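PDB 4O1R: replicative DNA helicase from Nostoc punctiforme, which probably carries, as its intein, a self-excising domain that cuts itself out of the helicase precursor and joins the flanking sequences by protein splicing. Local coordinates for residues Ile22-Leu36 against Phe123-Ala135. Numbering follows the deposited sequence.
Sequences IKELVGKSGFAVWAL and FDLTVPGLHNFVA
Asn132 reads the backbone of Leu36 with both ends of its side-chain amide. Asn132 OD1 accepts from Leu36 N at 2.8 Å, in the carbonyl plane on a lone pair, while Asn132 ND2 donates to Leu36 O at 2.9 Å and also reaches Leu130 O weakly; both bonds to Leu36 are nearly straight. With chi1 at 78°, CG sits between its own backbone N and carbonyl carbon, bringing the amide up to strand 31-37. Replacing it with a leucine would probably leave the buried N-H and C=O of Leu36 without these mates. Ala35 CB packs 3.2 Å from Asn132 O, a buried oxygen with no hydrogen-bond partner in the model, and Val134 N donates to Trp34 O at 2.9 Å; the segments 31-36 and 132-135 cross at 109° between their chain directions, and a water on Val134 O links weakly to Trp34 N. A second buried cluster has Ile22 CD1 3.7 Å from Leu125 CG, the two side chains running antiparallel. On the solvent side, similarly close contacts fall on exposed residues: Lys23 CB lies over one face of the Phe123 ring, 3.9 Å from its centroid, the rest of its chain extending outward past the ring, and Val26 CG2 meets CD2 of that ring. In this all-beta intein fold, Ile139 of strand 138-141 packs against Leu36 and Asn132, Val11 of strand 10-12 meets Val33, and Ala51 of strand 42-55 backs Leu125.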
loop_
_atom_site.group_PDB
_atom_site.type_symbol
_atom_site.label_atom_id
_atom_site.label_comp_id
_atom_site.label_asym_id
_atom_site.label_seq_id
_atom_site.Cartn_x
_atom_site.Cartn_y
_atom_site.Cartn_z
ATOM N N ILE A 22 5.334 1.183 -9.052
ATOM C CA ILE A 22 6.212 1.859 -8.122
ATOM C C ILE A 22 7.690 1.808 -8.577
ATOM O O ILE A 22 8.448 2.765 -8.363
ATOM C CB ILE A 22 6.006 1.281 -6.692
ATOM C CG1 ILE A 22 6.763 2.097 -5.651
ATOM C CG2 ILE A 22 6.353 -0.207 -6.631
ATOM C CD1 ILE A 22 6.431 1.711 -4.214
ATOM N N LYS A 23 8.084 0.721 -9.244
ATOM C CA LYS A 23 9.473 0.614 -9.717
ATOM C C LYS A 23 9.835 1.789 -10.645
ATOM O O LYS A 23 10.984 2.228 -10.672
ATOM C CB LYS A 23 9.744 -0.731 -10.397
ATOM C CG LYS A 23 11.141 -0.823 -10.967
ATOM C CD LYS A 23 11.388 -2.068 -11.769
ATOM C CE LYS A 23 12.836 -2.072 -12.243
ATOM N NZ LYS A 23 13.193 -3.350 -12.916
ATOM N N GLU A 24 8.854 2.307 -11.379
ATOM C CA GLU A 24 9.109 3.388 -12.342
ATOM C C GLU A 24 9.289 4.752 -11.676
ATOM O O GLU A 24 9.733 5.712 -12.320
ATOM C CB GLU A 24 8.006 3.428 -13.405
ATOM C CG GLU A 24 7.998 2.169 -14.280
ATOM C CD GLU A 24 6.896 2.144 -15.327
ATOM O OE1 GLU A 24 6.231 3.176 -15.525
ATOM O OE2 GLU A 24 6.694 1.078 -15.949
ATOM N N LEU A 25 8.977 4.841 -10.384
ATOM C CA LEU A 25 9.077 6.112 -9.669
ATOM C C LEU A 25 10.406 6.307 -8.952
ATOM O O LEU A 25 10.646 7.368 -8.382
ATOM C CB LEU A 25 7.927 6.260 -8.671
ATOM C CG LEU A 25 6.563 6.383 -9.353
ATOM C CD1 LEU A 25 5.480 6.193 -8.314
ATOM C CD2 LEU A 25 6.429 7.723 -10.070
ATOM N N VAL A 26 11.262 5.286 -8.968
ATOM C CA VAL A 26 12.547 5.371 -8.255
ATOM C C VAL A 26 13.309 6.625 -8.682
ATOM O O VAL A 26 13.467 6.886 -9.874
ATOM C CB VAL A 26 13.408 4.082 -8.398
ATOM C CG1 VAL A 26 14.822 4.307 -7.887
ATOM C CG2 VAL A 26 12.754 2.934 -7.657
ATOM N N GLY A 27 13.735 7.409 -7.695
ATOM C CA GLY A 27 14.513 8.609 -7.959
ATOM C C GLY A 27 13.685 9.867 -8.146
ATOM O O GLY A 27 14.243 10.968 -8.190
ATOM N N LYS A 28 12.368 9.711 -8.275
ATOM C CA LYS A 28 11.465 10.858 -8.420
ATOM C C LYS A 28 11.039 11.356 -7.044
ATOM O O LYS A 28 11.084 10.612 -6.054
ATOM C CB LYS A 28 10.225 10.491 -9.252
ATOM C CG LYS A 28 10.489 9.818 -10.611
ATOM C CD LYS A 28 11.360 10.640 -11.533
ATOM C CE LYS A 28 11.297 10.100 -12.961
ATOM N NZ LYS A 28 12.220 10.825 -13.876
ATOM N N SER A 29 10.618 12.613 -6.966
ATOM C CA SER A 29 10.171 13.178 -5.691
ATOM C C SER A 29 9.323 14.411 -5.927
ATOM O O SER A 29 9.316 14.964 -7.029
ATOM C CB SER A 29 11.369 13.529 -4.799
ATOM O OG SER A 29 12.153 14.538 -5.397
ATOM N N GLY A 30 8.616 14.845 -4.888
ATOM C CA GLY A 30 7.839 16.075 -4.954
ATOM C C GLY A 30 6.560 15.932 -5.750
ATOM O O GLY A 30 6.052 16.905 -6.312
ATOM N N PHE A 31 6.037 14.716 -5.809
ATOM C CA PHE A 31 4.789 14.457 -6.518
ATOM C C PHE A 31 3.768 13.859 -5.572
ATOM O O PHE A 31 4.126 13.296 -4.553
ATOM C CB PHE A 31 5.022 13.521 -7.706
ATOM C CG PHE A 31 5.545 12.164 -7.318
ATOM C CD1 PHE A 31 4.665 11.108 -7.059
ATOM C CD2 PHE A 31 6.912 11.944 -7.182
ATOM C CE1 PHE A 31 5.136 9.857 -6.686
ATOM C CE2 PHE A 31 7.401 10.696 -6.820
ATOM C CZ PHE A 31 6.511 9.645 -6.556
ATOM N N ALA A 32 2.495 13.984 -5.927
ATOM C CA ALA A 32 1.399 13.564 -5.052
ATOM C C ALA A 32 0.758 12.243 -5.442
ATOM O O ALA A 32 0.537 11.953 -6.633
ATOM C CB ALA A 32 0.346 14.646 -4.970
ATOM N N VAL A 33 0.470 11.453 -4.409
ATOM C CA VAL A 33 -0.293 10.212 -4.509
ATOM C C VAL A 33 -1.465 10.304 -3.523
ATOM O O VAL A 33 -1.611 11.311 -2.826
ATOM C CB VAL A 33 0.597 8.966 -4.248
ATOM C CG1 VAL A 33 1.773 8.949 -5.225
ATOM C CG2 VAL A 33 1.109 8.939 -2.809
ATOM N N TRP A 34 -2.300 9.270 -3.468
ATOM C CA TRP A 34 -3.371 9.233 -2.470
ATOM C C TRP A 34 -2.907 8.556 -1.191
ATOM O O TRP A 34 -2.150 7.589 -1.233
ATOM C CB TRP A 34 -4.617 8.532 -3.011
ATOM C CG TRP A 34 -5.276 9.333 -4.067
ATOM C CD1 TRP A 34 -5.233 9.107 -5.413
ATOM C CD2 TRP A 34 -6.036 10.529 -3.879
ATOM N NE1 TRP A 34 -5.946 10.078 -6.076
ATOM C CE2 TRP A 34 -6.442 10.969 -5.160
ATOM C CE3 TRP A 34 -6.423 11.271 -2.753
ATOM C CZ2 TRP A 34 -7.214 12.117 -5.344
ATOM C CZ3 TRP A 34 -7.192 12.419 -2.942
ATOM C CH2 TRP A 34 -7.581 12.823 -4.227
ATOM N N ALA A 35 -3.372 9.081 -0.064
ATOM C CA ALA A 35 -3.054 8.528 1.253
ATOM C C ALA A 35 -4.224 8.723 2.193
ATOM O O ALA A 35 -5.098 9.558 1.968
ATOM C CB ALA A 35 -1.811 9.194 1.829
ATOM N N LEU A 36 -4.224 7.959 3.270
ATOM C CA LEU A 36 -5.280 8.069 4.253
ATOM C C LEU A 36 -4.921 9.072 5.343
ATOM O O LEU A 36 -3.848 8.992 5.941
ATOM C CB LEU A 36 -5.522 6.694 4.879
ATOM C CG LEU A 36 -6.573 6.641 5.995
ATOM C CD1 LEU A 36 -7.977 6.855 5.465
ATOM C CD2 LEU A 36 -6.463 5.307 6.710
ATOM N N PHE A 123 10.282 -2.283 -3.365
ATOM C CA PHE A 123 10.357 -0.827 -3.461
ATOM C C PHE A 123 9.447 -0.181 -2.449
ATOM O O PHE A 123 8.442 -0.756 -2.022
ATOM C CB PHE A 123 9.926 -0.382 -4.871
ATOM C CG PHE A 123 10.748 -0.989 -5.966
ATOM C CD1 PHE A 123 10.438 -2.252 -6.475
ATOM C CD2 PHE A 123 11.847 -0.310 -6.482
ATOM C CE1 PHE A 123 11.212 -2.835 -7.476
ATOM C CE2 PHE A 123 12.617 -0.883 -7.490
ATOM C CZ PHE A 123 12.295 -2.142 -7.987
ATOM N N ASP A 124 9.777 1.052 -2.101
ATOM C CA ASP A 124 8.963 1.796 -1.154
ATOM C C ASP A 124 8.980 3.275 -1.502
ATOM O O ASP A 124 9.834 3.744 -2.272
ATOM C CB ASP A 124 9.497 1.561 0.275
ATOM C CG ASP A 124 8.527 1.999 1.369
ATOM O OD1 ASP A 124 7.299 2.083 1.123
ATOM O OD2 ASP A 124 9.002 2.234 2.503
ATOM N N LEU A 125 8.000 3.978 -0.931
ATOM C CA LEU A 125 7.873 5.430 -1.026
ATOM C C LEU A 125 7.901 6.009 0.359
ATOM O O LEU A 125 7.323 5.438 1.277
ATOM C CB LEU A 125 6.533 5.818 -1.650
ATOM C CG LEU A 125 6.135 5.219 -2.994
ATOM C CD1 LEU A 125 4.793 5.775 -3.457
ATOM C CD2 LEU A 125 7.205 5.489 -4.029
ATOM N N THR A 126 8.537 7.162 0.502
ATOM C CA THR A 126 8.452 7.925 1.750
ATOM C C THR A 126 7.431 9.033 1.576
ATOM O O THR A 126 7.518 9.831 0.627
ATOM C CB THR A 126 9.802 8.529 2.120
ATOM O OG1 THR A 126 10.224 9.439 1.103
ATOM C CG2 THR A 126 10.830 7.443 2.269
ATOM N N VAL A 127 6.462 9.053 2.486
ATOM C CA VAL A 127 5.390 10.045 2.506
ATOM C C VAL A 127 5.494 10.768 3.862
ATOM O O VAL A 127 4.919 10.321 4.859
ATOM C CB VAL A 127 4.007 9.374 2.306
ATOM C CG1 VAL A 127 2.879 10.395 2.334
ATOM C CG2 VAL A 127 3.974 8.560 0.996
ATOM N N PRO A 128 6.240 11.885 3.903
ATOM C CA PRO A 128 6.572 12.455 5.219
ATOM C C PRO A 128 5.400 13.015 6.007
ATOM O O PRO A 128 5.513 13.159 7.224
ATOM C CB PRO A 128 7.581 13.557 4.892
ATOM C CG PRO A 128 7.426 13.838 3.459
ATOM C CD PRO A 128 6.950 12.572 2.812
ATOM N N GLY A 129 4.281 13.316 5.357
ATOM C CA GLY A 129 3.139 13.843 6.110
ATOM C C GLY A 129 2.374 12.743 6.827
ATOM O O GLY A 129 2.431 12.601 8.051
ATOM N N LEU A 130 1.671 11.949 6.032
ATOM C CA LEU A 130 0.730 10.952 6.521
ATOM C C LEU A 130 1.325 9.551 6.729
ATOM O O LEU A 130 0.692 8.695 7.352
ATOM C CB LEU A 130 -0.482 10.904 5.577
ATOM C CG LEU A 130 -1.328 12.185 5.528
ATOM C CD1 LEU A 130 -2.327 12.141 4.396
ATOM C CD2 LEU A 130 -2.050 12.395 6.856
ATOM N N HIS A 131 2.533 9.325 6.206
ATOM C CA HIS A 131 3.293 8.072 6.391
ATOM C C HIS A 131 2.592 6.817 5.856
ATOM O O HIS A 131 2.846 5.708 6.319
ATOM C CB HIS A 131 3.698 7.875 7.862
ATOM C CG HIS A 131 4.391 9.061 8.461
ATOM N ND1 HIS A 131 5.668 9.436 8.103
ATOM C CD2 HIS A 131 3.983 9.953 9.394
ATOM C CE1 HIS A 131 6.018 10.507 8.794
ATOM N NE2 HIS A 131 5.011 10.845 9.579
ATOM N N ASN A 132 1.738 6.996 4.854
ATOM C CA ASN A 132 1.051 5.877 4.214
ATOM C C ASN A 132 0.680 6.278 2.808
ATOM O O ASN A 132 0.763 7.450 2.441
ATOM C CB ASN A 132 -0.180 5.409 5.026
ATOM C CG ASN A 132 -1.399 6.320 4.862
ATOM O OD1 ASN A 132 -2.137 6.233 3.878
ATOM N ND2 ASN A 132 -1.629 7.171 5.853
ATOM N N PHE A 133 0.307 5.304 2.001
ATOM C CA PHE A 133 -0.170 5.614 0.668
ATOM C C PHE A 133 -1.008 4.469 0.154
ATOM O O PHE A 133 -1.010 3.374 0.743
ATOM C CB PHE A 133 0.983 5.954 -0.304
ATOM C CG PHE A 133 1.994 4.848 -0.489
ATOM C CD1 PHE A 133 3.058 4.707 0.408
ATOM C CD2 PHE A 133 1.920 3.972 -1.577
ATOM C CE1 PHE A 133 4.018 3.688 0.235
ATOM C CE2 PHE A 133 2.872 2.959 -1.757
ATOM C CZ PHE A 133 3.916 2.816 -0.848
ATOM N N VAL A 134 -1.721 4.730 -0.936
ATOM C CA VAL A 134 -2.523 3.713 -1.600
ATOM C C VAL A 134 -1.715 3.034 -2.701
ATOM O O VAL A 134 -1.175 3.701 -3.583
ATOM C CB VAL A 134 -3.820 4.309 -2.178
ATOM C CG1 VAL A 134 -4.620 3.223 -2.880
ATOM C CG2 VAL A 134 -4.635 4.994 -1.086
ATOM N N ALA A 135 -1.633 1.707 -2.645
ATOM C CA ALA A 135 -0.965 0.911 -3.668
ATOM C C ALA A 135 -1.866 -0.251 -4.039
ATOM O O ALA A 135 -2.405 -0.931 -3.155
ATOM C CB ALA A 135 0.378 0.417 -3.170
HETATM O O HOH W 1 -1.913 6.210 -4.737
#